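Long-range contacts in succinyl-CoA:3-ketoacid coenzyme A transferase subunit B (Helicobacter pylori, PDB 3RRL), which catalyses the transfer of coenzyme A from succinyl-CoA to a 3-oxo acid, giving a 3-oxoacyl-CoA and succinate: residues F40-G48 / A60-E68; M1-E12 / K133-H141. All blocks are in the same frame, centred on the assembly; numbering follows the deposited sequence.

Contact 1. Residues F40-G48 / A60-E68; sequences FQSENGLLG and ADLINAGKE
Asn44 meets the backbone of Ile63 because its CG lies between its own backbone N and carbonyl carbon (chi1 54°), which carries the amide across to the 60-68 loop. There Asn44 ND2 donates to Ile63 O at 2.9 Å in an almost straight bond (173° at the hydrogen). The acceptor lies in the plane of the Asn44 amide, but the donor sits above the plane of the Ile63 carbonyl, 55° out of it. Beside it, Ser42 OG, anti to its backbone N, ends 3.3 Å from Ala65 N. Glu43 reaches the loop with one carboxylate oxygen, OE2 lying 3.6 Å from Ala65 CB, a van der Waals touch.

Ser42 O accepts both Gly45 N and Leu46 N, arriving from the same face: a G1 beta bulge joining the antiparallel strands 39-42 and 46-49, with Glu43 at its turn. The opposing loop has its own scaffold, a type I turn from Asn64 to Lys67. Asn64 OD1 takes Glu68 N at 2.9 Å, and Asn64 ND2 gives to Glu68 OE1 at the same 2.9 Å, while Tyr52 holds that carboxylate oxygen from outside. A polar side chain of a neighbouring protein chain binds Ile63 N. Nearer strand 46-49, Leu46 CD2 and Leu62 CD1 meet loosely at 4.5 Å.

Glu43 is the predicted active-site residue, and in related CoA-transferases the equivalent glutamate forms a thioester with coenzyme A. The hydrogen bond across this contact anchors Asn44, the neighbour of Glu43, whereas the carboxylate of Glu43 meets the loop only at a methyl group; the geometry is thus consistent with a turn held by Asn44 and by the bulge, presenting a side chain that the loop does not hydrogen-bond.

Contact 2. Residues M1-E12 / K133-H141; sequences MREAIIKRAAKE and KKVIVIMEH
Ile5 and Ile138 interlock at the tight centre of this contact, their side chains crossing obliquely, with Ile5 CG2 3.6 Å from Ile138 CB. The other branch of Ile5 reaches the backbone of the next residue along, with CD1 3.6 Å from Met139 O. Ile138 holds its CG1 between its backbone N and carbonyl carbon (chi1 71°), which turns CG2 toward the helix, and this methyl meets Ala9 CB at 3.8 Å. Further along, Ile136 CD1 packs at 3.5 Å against Glu12 CB, so the aliphatic base of an acidic side chain closes the apolar row.

Helix 2-10 here lies over one face of the main mixed sheet, resting on strand 134-138 between its parallel neighbours 95-98 and 166-168, the layered alpha/beta arrangement of a Rossmann-like CoA-transferase domain.

Charges take over at both ends. Toward the start of the strand, Lys134 NZ reaches Glu12 OE1 at 2.7 Å from above the carboxylate plane. Arg8 grips the other oxygen end-on, with NH2 2.8 Å from Glu12 OE2 and NH1 converging on the same atom. Gln166 bonds to both Glu12 and Lys134, and Glu185 provides Arg8 with a second acidic partner; the two cations flanking Glu12 would be expected to favour its ionised form. The opposite end is looser and exposed on the helix side: Arg2, extended from CG to NE, sends NE to Glu140 OE2 at 3.3 Å, with the guanidinium and carboxylate planes 54° apart. The selenomethionine Met1 lies across the Glu140 chain, poorly ordered and touching a crystal neighbour.

How the contacts relate
Both contacts reach the same large sheet, with their centres about 22 Å apart and their nearest atoms about 9 Å apart. Contact 1 lies toward one end of its strand order, on strands 39-42 and 46-49, where a turn meets an irregular loop also touched by another protein chain. The centre of contact 2 lies about 7 Å from the centre of the chain, that of contact 1 about 17 Å, yet the ends of contact 2 reach solvent. Burial and chemistry therefore part company: contact 1 is buried but mainly polar, with one side-chain-to-backbone hydrogen bond across it, near the predicted active site, whereas contact 2 is helix-on-sheet packing bounded by salt bridges, away from that site.

Contact 1. Residues F40-G48 / A60-E68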
loop_
_atom_site.group_PDB
_atom_site.type_symbol
_atom_site.label_atom_id
_atom_site.label_comp_id
_atom_site.label_asym_id
_atom_site.label_seq_id
_atom_site.Cartn_x
_atom_site.Cartn_y
_atom_site.Cartn_z
ATOM N N PHE B 40 0.781 -9.567 20.057
ATOM C CA PHE B 40 0.762 -8.130 20.262
ATOM C C PHE B 40 1.339 -7.399 19.061
ATOM O O PHE B 40 2.388 -7.773 18.536
ATOM C CB PHE B 40 1.498 -7.759 21.549
ATOM C CG PHE B 40 0.835 -8.287 22.790
ATOM C CD1 PHE B 40 -0.359 -7.741 23.235
ATOM C CD2 PHE B 40 1.402 -9.339 23.505
ATOM C CE1 PHE B 40 -0.984 -8.227 24.374
ATOM C CE2 PHE B 40 0.789 -9.833 24.646
ATOM C CZ PHE B 40 -0.408 -9.275 25.083
ATOM N N GLN B 41 0.633 -6.364 18.620
ATOM C CA GLN B 41 1.034 -5.595 17.454
ATOM C C GLN B 41 1.663 -4.284 17.899
ATOM O O GLN B 41 1.182 -3.649 18.830
ATOM C CB GLN B 41 -0.185 -5.315 16.573
ATOM C CG GLN B 41 0.143 -4.891 15.147
ATOM C CD GLN B 41 0.064 -3.396 14.938
ATOM O OE1 GLN B 41 0.073 -2.621 15.896
ATOM N NE2 GLN B 41 -0.011 -2.978 13.673
ATOM N N SER B 42 2.747 -3.889 17.240
ATOM C CA SER B 42 3.378 -2.606 17.520
ATOM C C SER B 42 3.187 -1.756 16.279
ATOM O O SER B 42 3.472 -2.206 15.165
ATOM C CB SER B 42 4.864 -2.797 17.830
ATOM O OG SER B 42 5.420 -1.651 18.454
ATOM N N GLU B 43 2.681 -0.541 16.462
ATOM C CA GLU B 43 2.231 0.275 15.332
ATOM C C GLU B 43 3.383 0.740 14.442
ATOM O O GLU B 43 3.172 1.243 13.336
ATOM C CB GLU B 43 1.434 1.479 15.835
ATOM C CG GLU B 43 2.258 2.463 16.627
ATOM C CD GLU B 43 1.451 3.164 17.703
ATOM O OE1 GLU B 43 0.296 2.752 17.936
ATOM O OE2 GLU B 43 1.972 4.121 18.316
ATOM N N ASN B 44 4.602 0.537 14.925
ATOM C CA ASN B 44 5.795 0.964 14.216
ATOM C C ASN B 44 6.258 -0.097 13.219
ATOM O O ASN B 44 7.348 -0.001 12.649
ATOM C CB ASN B 44 6.910 1.426 15.158
ATOM C CG ASN B 44 7.261 0.399 16.208
ATOM O OD1 ASN B 44 6.395 -0.279 16.753
ATOM N ND2 ASN B 44 8.547 0.293 16.512
ATOM N N GLY B 45 5.405 -1.094 12.992
ATOM C CA GLY B 45 5.697 -2.095 11.981
ATOM C C GLY B 45 6.095 -3.490 12.409
ATOM O O GLY B 45 6.837 -4.172 11.709
ATOM N N LEU B 46 5.655 -3.905 13.584
ATOM C CA LEU B 46 5.868 -5.280 13.989
ATOM C C LEU B 46 4.588 -5.981 14.426
ATOM O O LEU B 46 3.723 -5.388 15.077
ATOM C CB LEU B 46 6.896 -5.341 15.108
ATOM C CG LEU B 46 6.821 -6.575 16.003
ATOM C CD1 LEU B 46 7.345 -7.811 15.265
ATOM C CD2 LEU B 46 7.623 -6.299 17.276
ATOM N N LEU B 47 4.474 -7.253 14.058
ATOM C CA LEU B 47 3.446 -8.122 14.610
ATOM C C LEU B 47 4.163 -9.263 15.335
ATOM O O LEU B 47 5.042 -9.898 14.756
ATOM C CB LEU B 47 2.564 -8.664 13.485
ATOM C CG LEU B 47 1.245 -9.315 13.880
ATOM C CD1 LEU B 47 0.399 -8.356 14.703
ATOM C CD2 LEU B 47 0.481 -9.763 12.636
ATOM N N GLY B 48 3.743 -9.591 16.554
ATOM C CA GLY B 48 4.524 -10.471 17.417
ATOM C C GLY B 48 5.570 -9.880 18.354
ATOM O O GLY B 48 6.718 -10.317 18.384
ATOM N N ALA B 60 19.074 -1.743 18.689
ATOM C CA ALA B 60 18.472 -0.422 18.525
ATOM C C ALA B 60 17.418 -0.402 17.422
ATOM O O ALA B 60 16.482 0.398 17.465
ATOM C CB ALA B 60 19.546 0.612 18.231
ATOM N N ASP B 61 17.581 -1.265 16.423
ATOM C CA ASP B 61 16.637 -1.319 15.311
ATOM C C ASP B 61 15.320 -1.982 15.712
ATOM O O ASP B 61 14.370 -2.011 14.931
ATOM C CB ASP B 61 17.241 -2.064 14.114
ATOM C CG ASP B 61 18.298 -1.248 13.384
ATOM O OD1 ASP B 61 18.302 -0.005 13.513
ATOM O OD2 ASP B 61 19.122 -1.852 12.667
ATOM N N LEU B 62 15.264 -2.540 16.914
ATOM C CA LEU B 62 14.049 -3.220 17.336
ATOM C C LEU B 62 13.453 -2.619 18.611
ATOM O O LEU B 62 13.952 -2.846 19.715
ATOM C CB LEU B 62 14.354 -4.707 17.527
ATOM C CG LEU B 62 13.228 -5.628 17.983
ATOM C CD1 LEU B 62 12.021 -5.494 17.067
ATOM C CD2 LEU B 62 13.740 -7.068 18.031
ATOM N N ILE B 63 12.343 -1.905 18.459
ATOM C CA ILE B 63 11.713 -1.222 19.586
ATOM C C ILE B 63 10.194 -1.291 19.514
ATOM O O ILE B 63 9.624 -1.603 18.475
ATOM C CB ILE B 63 12.120 0.261 19.656
ATOM C CG1 ILE B 63 11.780 0.963 18.338
ATOM C CG2 ILE B 63 13.606 0.389 19.982
ATOM C CD1 ILE B 63 11.855 2.472 18.406
ATOM N N ASN B 64 9.541 -1.003 20.632
ATOM C CA ASN B 64 8.093 -0.915 20.644
ATOM C C ASN B 64 7.685 0.533 20.426
ATOM O O ASN B 64 8.539 1.400 20.233
ATOM C CB ASN B 64 7.518 -1.466 21.954
ATOM C CG ASN B 64 7.995 -0.701 23.188
ATOM O OD1 ASN B 64 8.490 0.428 23.095
ATOM N ND2 ASN B 64 7.839 -1.320 24.354
ATOM N N ALA B 65 6.387 0.800 20.455
ATOM C CA ALA B 65 5.898 2.138 20.162
ATOM C C ALA B 65 6.465 3.129 21.156
ATOM O O ALA B 65 6.561 4.323 20.863
ATOM C CB ALA B 65 4.385 2.169 20.195
ATOM N N GLY B 66 6.838 2.627 22.334
ATOM C CA GLY B 66 7.339 3.465 23.408
ATOM C C GLY B 66 8.838 3.693 23.332
ATOM O O GLY B 66 9.440 4.171 24.288
ATOM N N LYS B 67 9.437 3.351 22.193
ATOM C CA LYS B 67 10.877 3.524 21.975
ATOM C C LYS B 67 11.720 2.674 22.931
ATOM O O LYS B 67 12.871 3.009 23.223
ATOM C CB LYS B 67 11.290 5.000 22.079
ATOM C CG LYS B 67 10.305 5.982 21.457
ATOM C CD LYS B 67 10.033 5.665 19.993
ATOM C CE LYS B 67 9.105 6.698 19.351
ATOM N NZ LYS B 67 7.683 6.589 19.805
ATOM N N GLU B 68 11.145 1.573 23.405
ATOM C CA GLU B 68 11.865 0.637 24.263
ATOM C C GLU B 68 12.428 -0.520 23.445
ATOM O O GLU B 68 11.801 -0.974 22.485
ATOM C CB GLU B 68 10.938 0.085 25.339
ATOM C CG GLU B 68 10.247 1.157 26.164
ATOM C CD GLU B 68 9.342 0.572 27.237
ATOM O OE1 GLU B 68 8.777 -0.522 27.011
ATOM O OE2 GLU B 68 9.198 1.207 28.309
#

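Contact 2. Residues M1-E12 / K133-H141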
loop_
_atom_site.group_PDB
_atom_site.type_symbol
_atom_site.label_atom_id
_atom_site.label_comp_id
_atom_site.label_asym_id
_atom_site.label_seq_id
_atom_site.Cartn_x
_atom_site.Cartn_y
_atom_site.Cartn_z
HETATM N N MSE B 1 -4.963 0.752 43.206
HETATM C CA MSE B 1 -5.491 1.668 42.199
HETATM C C MSE B 1 -5.309 1.097 40.794
HETATM O O MSE B 1 -6.248 0.585 40.186
HETATM C CB MSE B 1 -4.799 3.031 42.303
HETATM C CG MSE B 1 -5.418 4.143 41.458
HETATM SE SE MSE B 1 -6.707 5.188 42.477
HETATM C CE MSE B 1 -6.834 6.765 41.341
ATOM N N ARG B 2 -4.090 1.176 40.280
ATOM C CA ARG B 2 -3.827 0.645 38.956
ATOM C C ARG B 2 -3.943 -0.875 38.929
ATOM O O ARG B 2 -4.441 -1.450 37.958
ATOM C CB ARG B 2 -2.465 1.107 38.443
ATOM C CG ARG B 2 -2.405 2.609 38.222
ATOM C CD ARG B 2 -1.169 2.999 37.444
ATOM N NE ARG B 2 -1.065 4.442 37.276
ATOM C CZ ARG B 2 -0.067 5.047 36.639
ATOM N NH1 ARG B 2 -0.051 6.369 36.535
ATOM N NH2 ARG B 2 0.916 4.332 36.103
ATOM N N GLU B 3 -3.514 -1.524 40.006
ATOM C CA GLU B 3 -3.554 -2.979 40.061
ATOM C C GLU B 3 -4.935 -3.527 39.686
ATOM O O GLU B 3 -5.054 -4.374 38.800
ATOM C CB GLU B 3 -3.131 -3.483 41.440
ATOM C CG GLU B 3 -3.101 -4.999 41.537
ATOM C CD GLU B 3 -2.522 -5.500 42.849
ATOM O OE1 GLU B 3 -2.150 -4.667 43.710
ATOM O OE2 GLU B 3 -2.438 -6.736 43.017
ATOM N N ALA B 4 -5.978 -3.044 40.352
ATOM C CA ALA B 4 -7.329 -3.533 40.078
ATOM C C ALA B 4 -7.747 -3.255 38.631
ATOM O O ALA B 4 -8.498 -4.022 38.032
ATOM C CB ALA B 4 -8.335 -2.932 41.064
ATOM N N ILE B 5 -7.246 -2.157 38.075
ATOM C CA ILE B 5 -7.544 -1.797 36.696
ATOM C C ILE B 5 -6.877 -2.773 35.734
ATOM O O ILE B 5 -7.510 -3.318 34.833
ATOM C CB ILE B 5 -7.022 -0.384 36.375
ATOM C CG1 ILE B 5 -7.694 0.656 37.277
ATOM C CG2 ILE B 5 -7.244 -0.060 34.920
ATOM C CD1 ILE B 5 -7.154 2.075 37.101
ATOM N N ILE B 6 -5.583 -2.978 35.940
ATOM C CA ILE B 6 -4.770 -3.789 35.053
ATOM C C ILE B 6 -5.234 -5.237 35.040
ATOM O O ILE B 6 -5.516 -5.802 33.980
ATOM C CB ILE B 6 -3.287 -3.694 35.446
ATOM C CG1 ILE B 6 -2.742 -2.323 35.051
ATOM C CG2 ILE B 6 -2.475 -4.809 34.788
ATOM C CD1 ILE B 6 -1.486 -1.931 35.798
ATOM N N LYS B 7 -5.326 -5.828 36.222
ATOM C CA LYS B 7 -5.797 -7.200 36.357
ATOM C C LYS B 7 -7.199 -7.432 35.778
ATOM O O LYS B 7 -7.478 -8.509 35.249
ATOM C CB LYS B 7 -5.708 -7.657 37.817
ATOM C CG LYS B 7 -4.255 -7.820 38.264
ATOM C CD LYS B 7 -4.109 -8.499 39.611
ATOM C CE LYS B 7 -2.633 -8.682 39.948
ATOM N NZ LYS B 7 -2.415 -9.285 41.294
ATOM N N ARG B 8 -8.073 -6.433 35.863
ATOM C CA ARG B 8 -9.415 -6.575 35.294
ATOM C C ARG B 8 -9.338 -6.459 33.775
ATOM O O ARG B 8 -10.011 -7.188 33.050
ATOM C CB ARG B 8 -10.381 -5.538 35.879
ATOM C CG ARG B 8 -11.777 -5.563 35.264
ATOM C CD ARG B 8 -12.418 -6.951 35.348
ATOM N NE ARG B 8 -13.697 -7.006 34.640
ATOM C CZ ARG B 8 -13.816 -7.174 33.323
ATOM N NH1 ARG B 8 -15.013 -7.204 32.762
ATOM N NH2 ARG B 8 -12.739 -7.315 32.563
ATOM N N ALA B 9 -8.493 -5.552 33.299
ATOM C CA ALA B 9 -8.258 -5.409 31.866
ATOM C C ALA B 9 -7.702 -6.695 31.258
ATOM O O ALA B 9 -8.040 -7.055 30.128
ATOM C CB ALA B 9 -7.313 -4.249 31.598
ATOM N N ALA B 10 -6.846 -7.386 32.009
ATOM C CA ALA B 10 -6.216 -8.609 31.512
ATOM C C ALA B 10 -7.244 -9.684 31.185
ATOM O O ALA B 10 -7.033 -10.513 30.304
ATOM C CB ALA B 10 -5.209 -9.137 32.517
ATOM N N LYS B 11 -8.361 -9.661 31.898
ATOM C CA LYS B 11 -9.414 -10.640 31.689
ATOM C C LYS B 11 -10.042 -10.519 30.306
ATOM O O LYS B 11 -10.682 -11.458 29.822
ATOM C CB LYS B 11 -10.481 -10.515 32.778
ATOM C CG LYS B 11 -9.981 -10.865 34.172
ATOM C CD LYS B 11 -11.119 -10.849 35.187
ATOM C CE LYS B 11 -10.736 -11.587 36.461
ATOM N NZ LYS B 11 -9.533 -11.005 37.124
ATOM N N GLU B 12 -9.859 -9.366 29.672
ATOM C CA GLU B 12 -10.411 -9.140 28.333
ATOM C C GLU B 12 -9.571 -9.780 27.220
ATOM O O GLU B 12 -10.013 -9.889 26.070
ATOM C CB GLU B 12 -10.591 -7.639 28.075
ATOM C CG GLU B 12 -11.544 -6.968 29.060
ATOM C CD GLU B 12 -12.970 -7.472 28.914
ATOM O OE1 GLU B 12 -13.446 -7.560 27.757
ATOM O OE2 GLU B 12 -13.610 -7.789 29.944
ATOM N N LYS B 133 -11.524 -3.979 16.491
ATOM C CA LYS B 133 -12.860 -4.580 16.615
ATOM C C LYS B 133 -13.486 -4.245 17.972
ATOM O O LYS B 133 -14.697 -4.027 18.080
ATOM C CB LYS B 133 -12.816 -6.099 16.415
ATOM C CG LYS B 133 -12.409 -6.527 15.008
ATOM C CD LYS B 133 -12.303 -8.044 14.903
ATOM C CE LYS B 133 -11.307 -8.457 13.830
ATOM N NZ LYS B 133 -10.978 -9.919 13.904
ATOM N N LYS B 134 -12.658 -4.212 19.010
ATOM C CA LYS B 134 -13.111 -3.743 20.308
ATOM C C LYS B 134 -12.125 -2.737 20.889
ATOM O O LYS B 134 -10.914 -2.952 20.870
ATOM C CB LYS B 134 -13.312 -4.902 21.282
ATOM C CG LYS B 134 -13.930 -4.458 22.584
ATOM C CD LYS B 134 -14.124 -5.607 23.551
ATOM C CE LYS B 134 -14.782 -5.115 24.837
ATOM N NZ LYS B 134 -14.779 -6.152 25.904
ATOM N N VAL B 135 -12.661 -1.631 21.390
ATOM C CA VAL B 135 -11.854 -0.588 21.992
ATOM C C VAL B 135 -12.137 -0.529 23.481
ATOM O O VAL B 135 -13.259 -0.249 23.889
ATOM C CB VAL B 135 -12.154 0.778 21.366
ATOM C CG1 VAL B 135 -11.452 1.877 22.140
ATOM C CG2 VAL B 135 -11.738 0.796 19.893
ATOM N N ILE B 136 -11.118 -0.816 24.285
ATOM C CA ILE B 136 -11.219 -0.723 25.734
ATOM C C ILE B 136 -10.353 0.420 26.269
ATOM O O ILE B 136 -9.165 0.495 25.968
ATOM C CB ILE B 136 -10.748 -2.021 26.410
ATOM C CG1 ILE B 136 -11.516 -3.223 25.861
ATOM C CG2 ILE B 136 -10.901 -1.929 27.926
ATOM C CD1 ILE B 136 -11.004 -4.553 26.390
ATOM N N VAL B 137 -10.950 1.307 27.060
ATOM C CA VAL B 137 -10.192 2.343 27.746
ATOM C C VAL B 137 -10.034 1.957 29.214
ATOM O O VAL B 137 -11.003 1.567 29.870
ATOM C CB VAL B 137 -10.882 3.717 27.664
ATOM C CG1 VAL B 137 -10.175 4.723 28.573
ATOM C CG2 VAL B 137 -10.909 4.220 26.237
ATOM N N ILE B 138 -8.810 2.050 29.721
ATOM C CA ILE B 138 -8.551 1.790 31.130
ATOM C C ILE B 138 -7.898 3.019 31.753
ATOM O O ILE B 138 -6.919 3.558 31.228
ATOM C CB ILE B 138 -7.690 0.530 31.351
ATOM C CG1 ILE B 138 -6.238 0.768 30.912
ATOM C CG2 ILE B 138 -8.315 -0.663 30.643
ATOM C CD1 ILE B 138 -5.297 -0.385 31.259
HETATM N N MSE B 139 -8.471 3.466 32.859
HETATM C CA MSE B 139 -8.218 4.805 33.346
HETATM C C MSE B 139 -8.492 4.902 34.835
HETATM O O MSE B 139 -9.408 4.253 35.338
HETATM C CB MSE B 139 -9.182 5.720 32.610
HETATM C CG MSE B 139 -9.031 7.179 32.869
HETATM SE SE MSE B 139 -10.355 8.041 31.751
HETATM C CE MSE B 139 -11.964 7.514 32.706
ATOM N N GLU B 140 -7.736 5.740 35.535
ATOM C CA GLU B 140 -8.090 6.070 36.910
ATOM C C GLU B 140 -9.370 6.899 36.880
ATOM O O GLU B 140 -9.528 7.777 36.029
ATOM C CB GLU B 140 -6.950 6.812 37.612
ATOM C CG GLU B 140 -5.833 5.888 38.087
ATOM C CD GLU B 140 -4.555 6.628 38.421
ATOM O OE1 GLU B 140 -4.532 7.360 39.434
ATOM O OE2 GLU B 140 -3.569 6.478 37.667
ATOM N N HIS B 141 -10.287 6.598 37.797
ATOM C CA HIS B 141 -11.648 7.134 37.740
ATOM C C HIS B 141 -11.714 8.642 37.997
ATOM O O HIS B 141 -12.535 9.340 37.403
ATOM C CB HIS B 141 -12.566 6.384 38.714
ATOM C CG HIS B 141 -14.024 6.517 38.397
ATOM N ND1 HIS B 141 -14.760 5.498 37.830
ATOM C CD2 HIS B 141 -14.881 7.555 38.559
ATOM C CE1 HIS B 141 -16.008 5.898 37.659
ATOM N NE2 HIS B 141 -16.109 7.141 38.097
#